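Local coordinates for lactate racemase apoprotein (Thermoanaerobacterium thermosaccharolyticum, PDB 2YJG), which catalyses the interconversion of the D- and L-isomers of lactate, using a nickel pincer cofactor derived from nicotinic acid mononucleotide, at residues A118-D123 with E128-H133; K379-V384 with M389-D394. One frame throughout, in Å; residues are numbered along the deposited sequence.

Contacts 1 and 2 lie in the N-terminal and C-terminal family regions of the subunit, with centres 40 Å apart and nearest atoms about 23 Å apart. Both place helical residues against the strand that follows, and in both that strand is outermost in its sheet within the chain. Contact 1 is largely buried, yet its two segments meet almost solely through two phenylalanine rings; ions and the second subunit add polar contacts at its margins. Contact 2 is partly buried and more extensive, 328 against 118 Å² of buried surface. It adds a direct backbone hydrogen bond and a water bridge to its apolar packing, and no other chain of the assembly touches it.

Contact 1. Residues A118-D123 with E128-H133; sequences AKFGED and EQFVVH. With MG (magnesium ion), chain C; SO4 (sulfate ion), chain D.
Phe-130 reaches over one face of the Phe-120 ring, bringing its CE2 to 3.9 Å from Phe-120 CD2. This CE2 lies over the ring centre, nearly equidistant from all six carbons. The ring planes make 44° and the centroids are 4.9 Å apart, so the pair is oblique. Phe-120 gets there with CG beside its backbone N and anti to its carbonyl carbon (chi1 -55°). On the opposite face Lys-119 CG sits over the ring centre, leaving the ring clamped between an aromatic and an aliphatic group. Around the pair, Ile-103 of strand 99-104 touches both rings, Leu-83 of helix 79-91 reaches Phe-120, and Met-116 meets Phe-130. The rings thus pack the helical link of a beta-alpha-beta crossover on its second strand, 129-132, which is outermost in the mixed sheet within the chain. With an alanine at Phe-120, Phe-130 CE2 and Lys-119 CG would probably lose the surface that separates them, opening a gap between helix 113-120 and strand 129-132.

The margins are polar. Gly-121, whose backbone angles (phi positive) would drive any CB into the carbonyl O of Phe-120, is the N-cap of helix 122-127. There Glu-122 N donates to sulfate O3 at 2.7 Å, and Arg-80 and Lys-117 hold the same anion, which probably came from the crystallisation liquor. At the other end Glu-128 O binds the magnesium ion at 2.3 Å, while the carboxylate of Glu-128 forms a salt bridge with Arg-91. Carbonyls of Val-125 and Glu-126, and of Val-125 and Glu-128 of the second subunit, complete the metal's protein ligands. The chemistry implies a division of labour: apolar ring packing joins helix to strand, whereas main-chain oxygens gathered on magnesium tie the approach to strand 129-132, at Glu-128, to the second subunit.

Contact 2. Residues K379-V384 with M389-D394; sequences KNYEYV and MTPAKD
The beta-alpha-beta unit of strand 371-375, helix 381-386 and strand 390-392 is closed here, where the helix packs on its second strand. Tyr-381 and Val-384, one helical turn apart, supply the helix side. Tyr-381 lies obliquely across Pro-391, with CD1 3.5 Å from Pro-391 CB, and its ring extends along the strand to the neighbourhood of Lys-393. There Tyr-381 OH approaches Lys-393 CB at 3.4 Å. Tyr-381 OH also donates to a water at 2.5 Å, and that water donates to Lys-393 O at 3.1 Å, so the phenol is tied through solvent to the main chain at Lys-393.

Val-384 works nearer the turn. Val-384 CG1, anti to the backbone N (chi1 169°), is directed between Met-389 and Pro-391, lying 3.5 Å from both Met-389 CB and Pro-391 N. The Val-384 and Met-389 side chains cross at about a right angle. A backbone hydrogen bond from Met-389 N to Val-384 O, 3.0 Å long with an N-H...O angle of 150°, secures the short connection. Met-374 of strand 371-375 touches both Val-384 and Met-389, while Thr-390 and Ala-392 share backbone hydrogen bonds with that strand. Helix packing over an outermost parallel strand, with a short return between them, is typical of a beta-alpha-beta crossover in a parallel alpha/beta fold.

Contact 1. Residues A118-D123 with E128-H133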
loop_
_atom_site.group_PDB
_atom_site.type_symbol
_atom_site.label_atom_id
_atom_site.label_comp_id
_atom_site.label_asym_id
_atom_site.label_seq_id
_atom_site.Cartn_x
_atom_site.Cartn_y
_atom_site.Cartn_z
ATOM N N ALA A 118 6.804 -1.867 -3.245
ATOM C CA ALA A 118 8.034 -1.968 -4.058
ATOM C C ALA A 118 7.802 -2.650 -5.398
ATOM O O ALA A 118 8.262 -2.165 -6.448
ATOM C CB ALA A 118 9.179 -2.649 -3.274
ATOM N N LYS A 119 7.016 -3.725 -5.372
ATOM C CA LYS A 119 6.717 -4.523 -6.573
ATOM C C LYS A 119 5.759 -3.877 -7.555
ATOM O O LYS A 119 6.038 -3.844 -8.752
ATOM C CB LYS A 119 6.127 -5.877 -6.175
ATOM C CG LYS A 119 6.109 -6.875 -7.291
ATOM C CD LYS A 119 7.510 -7.514 -7.298
ATOM C CE LYS A 119 7.592 -8.565 -8.309
ATOM N NZ LYS A 119 8.720 -8.300 -9.226
ATOM N N PHE A 120 4.623 -3.394 -7.044
ATOM C CA PHE A 120 3.512 -2.931 -7.854
ATOM C C PHE A 120 3.343 -1.413 -7.934
ATOM O O PHE A 120 2.757 -0.926 -8.872
ATOM C CB PHE A 120 2.209 -3.573 -7.322
ATOM C CG PHE A 120 2.268 -5.052 -7.260
ATOM C CD1 PHE A 120 2.233 -5.811 -8.427
ATOM C CD2 PHE A 120 2.364 -5.722 -6.051
ATOM C CE1 PHE A 120 2.292 -7.189 -8.372
ATOM C CE2 PHE A 120 2.462 -7.109 -6.010
ATOM C CZ PHE A 120 2.402 -7.838 -7.185
ATOM N N GLY A 121 3.926 -0.663 -6.995
ATOM C CA GLY A 121 3.752 0.780 -6.973
ATOM C C GLY A 121 2.533 1.130 -6.123
ATOM O O GLY A 121 1.566 0.374 -6.036
ATOM N N GLU A 122 2.600 2.302 -5.504
ATOM C CA GLU A 122 1.632 2.765 -4.548
ATOM C C GLU A 122 0.207 2.904 -5.120
ATOM O O GLU A 122 -0.755 2.456 -4.509
ATOM C CB GLU A 122 2.173 4.105 -4.074
ATOM C CG GLU A 122 1.414 4.846 -3.106
ATOM C CD GLU A 122 2.338 5.722 -2.263
ATOM O OE1 GLU A 122 3.510 5.343 -2.076
ATOM O OE2 GLU A 122 1.866 6.747 -1.765
ATOM N N ASP A 123 0.093 3.486 -6.299
ATOM C CA ASP A 123 -1.220 3.753 -6.872
ATOM C C ASP A 123 -1.908 2.439 -7.196
ATOM O O ASP A 123 -3.081 2.243 -6.867
ATOM C CB ASP A 123 -1.102 4.609 -8.149
ATOM C CG ASP A 123 -0.648 6.046 -7.889
ATOM O OD1 ASP A 123 -0.594 6.523 -6.744
ATOM O OD2 ASP A 123 -0.386 6.724 -8.892
ATOM N N GLU A 128 -6.409 -0.762 -6.983
ATOM C CA GLU A 128 -6.949 -2.068 -7.295
ATOM C C GLU A 128 -7.068 -2.931 -6.048
ATOM O O GLU A 128 -6.501 -2.613 -4.999
ATOM C CB GLU A 128 -6.093 -2.785 -8.336
ATOM C CG GLU A 128 -6.003 -2.001 -9.655
ATOM C CD GLU A 128 -7.257 -1.810 -10.447
ATOM O OE1 GLU A 128 -8.271 -2.485 -10.227
ATOM O OE2 GLU A 128 -7.238 -0.909 -11.330
ATOM N N GLN A 129 -7.783 -4.040 -6.204
ATOM C CA GLN A 129 -8.020 -5.036 -5.160
ATOM C C GLN A 129 -6.993 -6.157 -5.137
ATOM O O GLN A 129 -7.089 -7.087 -5.929
ATOM C CB GLN A 129 -9.413 -5.679 -5.344
ATOM C CG GLN A 129 -10.585 -4.684 -5.178
ATOM C CD GLN A 129 -11.923 -5.356 -5.204
ATOM O OE1 GLN A 129 -12.457 -5.659 -6.273
ATOM N NE2 GLN A 129 -12.477 -5.631 -4.025
ATOM N N PHE A 130 -6.042 -6.067 -4.227
ATOM C CA PHE A 130 -5.013 -7.060 -4.030
ATOM C C PHE A 130 -5.363 -7.907 -2.825
ATOM O O PHE A 130 -5.775 -7.384 -1.817
ATOM C CB PHE A 130 -3.641 -6.396 -3.759
ATOM C CG PHE A 130 -2.956 -5.936 -4.995
ATOM C CD1 PHE A 130 -3.224 -4.672 -5.531
ATOM C CD2 PHE A 130 -2.033 -6.753 -5.637
ATOM C CE1 PHE A 130 -2.601 -4.258 -6.713
ATOM C CE2 PHE A 130 -1.414 -6.346 -6.796
ATOM C CZ PHE A 130 -1.679 -5.095 -7.336
ATOM N N VAL A 131 -5.155 -9.198 -2.953
ATOM C CA VAL A 131 -5.387 -10.162 -1.914
ATOM C C VAL A 131 -4.166 -11.063 -1.884
ATOM O O VAL A 131 -3.652 -11.442 -2.937
ATOM C CB VAL A 131 -6.654 -10.974 -2.268
ATOM C CG1 VAL A 131 -6.959 -12.062 -1.240
ATOM C CG2 VAL A 131 -7.869 -10.036 -2.436
ATOM N N VAL A 132 -3.726 -11.452 -0.682
ATOM C CA VAL A 132 -2.509 -12.244 -0.525
ATOM C C VAL A 132 -2.892 -13.701 -0.215
ATOM O O VAL A 132 -3.717 -13.966 0.679
ATOM C CB VAL A 132 -1.567 -11.641 0.569
ATOM C CG1 VAL A 132 -0.371 -12.467 0.745
ATOM C CG2 VAL A 132 -1.155 -10.191 0.237
ATOM N N HIS A 133 -2.354 -14.652 -0.987
ATOM C CA HIS A 133 -2.635 -16.046 -0.758
ATOM C C HIS A 133 -1.978 -16.451 0.532
ATOM O O HIS A 133 -0.811 -16.090 0.784
ATOM C CB HIS A 133 -2.031 -16.908 -1.869
ATOM C CG HIS A 133 -2.208 -18.377 -1.655
ATOM N ND1 HIS A 133 -3.444 -18.980 -1.566
ATOM C CD2 HIS A 133 -1.294 -19.362 -1.511
ATOM C CE1 HIS A 133 -3.277 -20.276 -1.359
ATOM N NE2 HIS A 133 -1.982 -20.528 -1.327
HETATM MG MG MG C . -6.294 -1.627 -2.923
HETATM S S SO4 D . 5.913 4.065 -6.235
HETATM O O1 SO4 D . 5.328 4.155 -7.550
HETATM O O2 SO4 D . 6.600 5.254 -5.795
HETATM O O3 SO4 D . 4.934 3.726 -5.221
HETATM O O4 SO4 D . 6.850 2.969 -6.184
#

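Contact 2. Residues K379-V384 with M389-D394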
loop_
_atom_site.group_PDB
_atom_site.type_symbol
_atom_site.label_atom_id
_atom_site.label_comp_id
_atom_site.label_asym_id
_atom_site.label_seq_id
_atom_site.Cartn_x
_atom_site.Cartn_y
_atom_site.Cartn_z
ATOM N N LYS A 379 32.944 -17.411 5.645
ATOM C CA LYS A 379 31.877 -17.665 6.653
ATOM C C LYS A 379 31.259 -19.016 6.437
ATOM O O LYS A 379 30.723 -19.644 7.390
ATOM C CB LYS A 379 30.684 -16.690 6.496
ATOM C CG LYS A 379 30.829 -15.247 6.822
ATOM C CD LYS A 379 29.500 -14.468 6.604
ATOM C CE LYS A 379 29.034 -14.311 5.139
ATOM N NZ LYS A 379 27.903 -13.245 4.950
ATOM N N ASN A 380 31.332 -19.520 5.202
ATOM C CA ASN A 380 30.637 -20.738 4.852
ATOM C C ASN A 380 31.498 -21.998 4.752
ATOM O O ASN A 380 30.966 -23.067 4.411
ATOM C CB ASN A 380 29.960 -20.571 3.458
ATOM C CG ASN A 380 28.968 -19.442 3.430
ATOM O OD1 ASN A 380 28.229 -19.262 4.406
ATOM N ND2 ASN A 380 28.946 -18.638 2.313
ATOM N N TYR A 381 32.801 -21.908 5.057
ATOM C CA TYR A 381 33.654 -23.043 4.817
ATOM C C TYR A 381 33.236 -24.231 5.637
ATOM O O TYR A 381 33.285 -25.363 5.149
ATOM C CB TYR A 381 35.126 -22.728 5.064
ATOM C CG TYR A 381 35.796 -21.702 4.147
ATOM C CD1 TYR A 381 35.306 -21.393 2.850
ATOM C CD2 TYR A 381 37.010 -21.101 4.538
ATOM C CE1 TYR A 381 35.955 -20.450 2.011
ATOM C CE2 TYR A 381 37.671 -20.164 3.711
ATOM C CZ TYR A 381 37.152 -19.825 2.437
ATOM O OH TYR A 381 37.859 -18.878 1.592
ATOM N N GLU A 382 32.846 -23.995 6.888
ATOM C CA GLU A 382 32.490 -25.134 7.749
ATOM C C GLU A 382 31.208 -25.770 7.274
ATOM O O GLU A 382 31.085 -26.993 7.247
ATOM C CB GLU A 382 32.409 -24.681 9.202
ATOM C CG GLU A 382 33.766 -24.239 9.727
ATOM C CD GLU A 382 34.904 -25.308 9.613
ATOM O OE1 GLU A 382 34.692 -26.547 9.830
ATOM O OE2 GLU A 382 36.048 -24.881 9.323
ATOM N N TYR A 383 30.272 -24.954 6.790
ATOM C CA TYR A 383 29.030 -25.520 6.249
ATOM C C TYR A 383 29.336 -26.425 5.051
ATOM O O TYR A 383 28.787 -27.534 4.876
ATOM C CB TYR A 383 28.061 -24.446 5.769
ATOM C CG TYR A 383 27.507 -23.499 6.809
ATOM C CD1 TYR A 383 27.209 -23.921 8.089
ATOM C CD2 TYR A 383 27.241 -22.184 6.467
ATOM C CE1 TYR A 383 26.664 -23.048 9.006
ATOM C CE2 TYR A 383 26.699 -21.301 7.363
ATOM C CZ TYR A 383 26.426 -21.736 8.648
ATOM O OH TYR A 383 25.885 -20.843 9.538
ATOM N N VAL A 384 30.173 -25.914 4.166
ATOM C CA VAL A 384 30.485 -26.629 2.947
ATOM C C VAL A 384 31.118 -27.993 3.294
ATOM O O VAL A 384 30.746 -29.044 2.704
ATOM C CB VAL A 384 31.455 -25.795 2.053
ATOM C CG1 VAL A 384 31.982 -26.669 0.905
ATOM C CG2 VAL A 384 30.772 -24.523 1.553
ATOM N N MET A 389 31.160 -31.355 0.858
ATOM C CA MET A 389 31.782 -30.653 -0.230
ATOM C C MET A 389 33.147 -30.101 0.254
ATOM O O MET A 389 33.544 -30.344 1.417
ATOM C CB MET A 389 30.855 -29.580 -0.724
ATOM C CG MET A 389 29.649 -30.183 -1.334
ATOM S SD MET A 389 28.592 -28.964 -1.993
ATOM C CE MET A 389 27.810 -28.281 -0.499
ATOM N N THR A 390 33.891 -29.445 -0.640
ATOM C CA THR A 390 35.201 -28.907 -0.293
ATOM C C THR A 390 35.186 -27.436 -0.621
ATOM O O THR A 390 34.900 -27.027 -1.798
ATOM C CB THR A 390 36.327 -29.569 -1.082
ATOM O OG1 THR A 390 36.289 -30.965 -0.897
ATOM C CG2 THR A 390 37.686 -29.017 -0.673
ATOM N N PRO A 391 35.460 -26.613 0.393
ATOM C CA PRO A 391 35.539 -25.183 0.162
ATOM C C PRO A 391 36.869 -24.802 -0.514
ATOM O O PRO A 391 37.877 -25.500 -0.342
ATOM C CB PRO A 391 35.483 -24.611 1.566
ATOM C CG PRO A 391 36.076 -25.691 2.431
ATOM C CD PRO A 391 35.872 -26.986 1.756
ATOM N N ALA A 392 36.846 -23.724 -1.275
ATOM C CA ALA A 392 38.082 -23.156 -1.863
ATOM C C ALA A 392 38.022 -21.652 -1.817
ATOM O O ALA A 392 36.929 -21.069 -1.930
ATOM C CB ALA A 392 38.282 -23.645 -3.293
ATOM N N LYS A 393 39.177 -20.995 -1.607
ATOM C CA LYS A 393 39.161 -19.536 -1.471
ATOM C C LYS A 393 38.982 -18.805 -2.778
ATOM O O LYS A 393 38.502 -17.671 -2.811
ATOM C CB LYS A 393 40.411 -19.023 -0.703
ATOM C CG LYS A 393 41.543 -18.406 -1.556
ATOM C CD LYS A 393 42.878 -18.193 -0.697
ATOM C CE LYS A 393 44.010 -19.118 -1.103
ATOM N NZ LYS A 393 45.262 -18.797 -0.314
ATOM N N ASP A 394 39.397 -19.427 -3.877
ATOM C CA ASP A 394 39.279 -18.813 -5.166
ATOM C C ASP A 394 39.327 -19.882 -6.240
ATOM O O ASP A 394 39.576 -21.056 -5.961
ATOM C CB ASP A 394 40.405 -17.704 -5.360
ATOM C CG ASP A 394 41.835 -18.242 -5.230
ATOM O OD1 ASP A 394 42.101 -19.372 -5.647
ATOM O OD2 ASP A 394 42.744 -17.505 -4.716
HETATM O O HOH W 1 36.779 -17.550 -0.215
#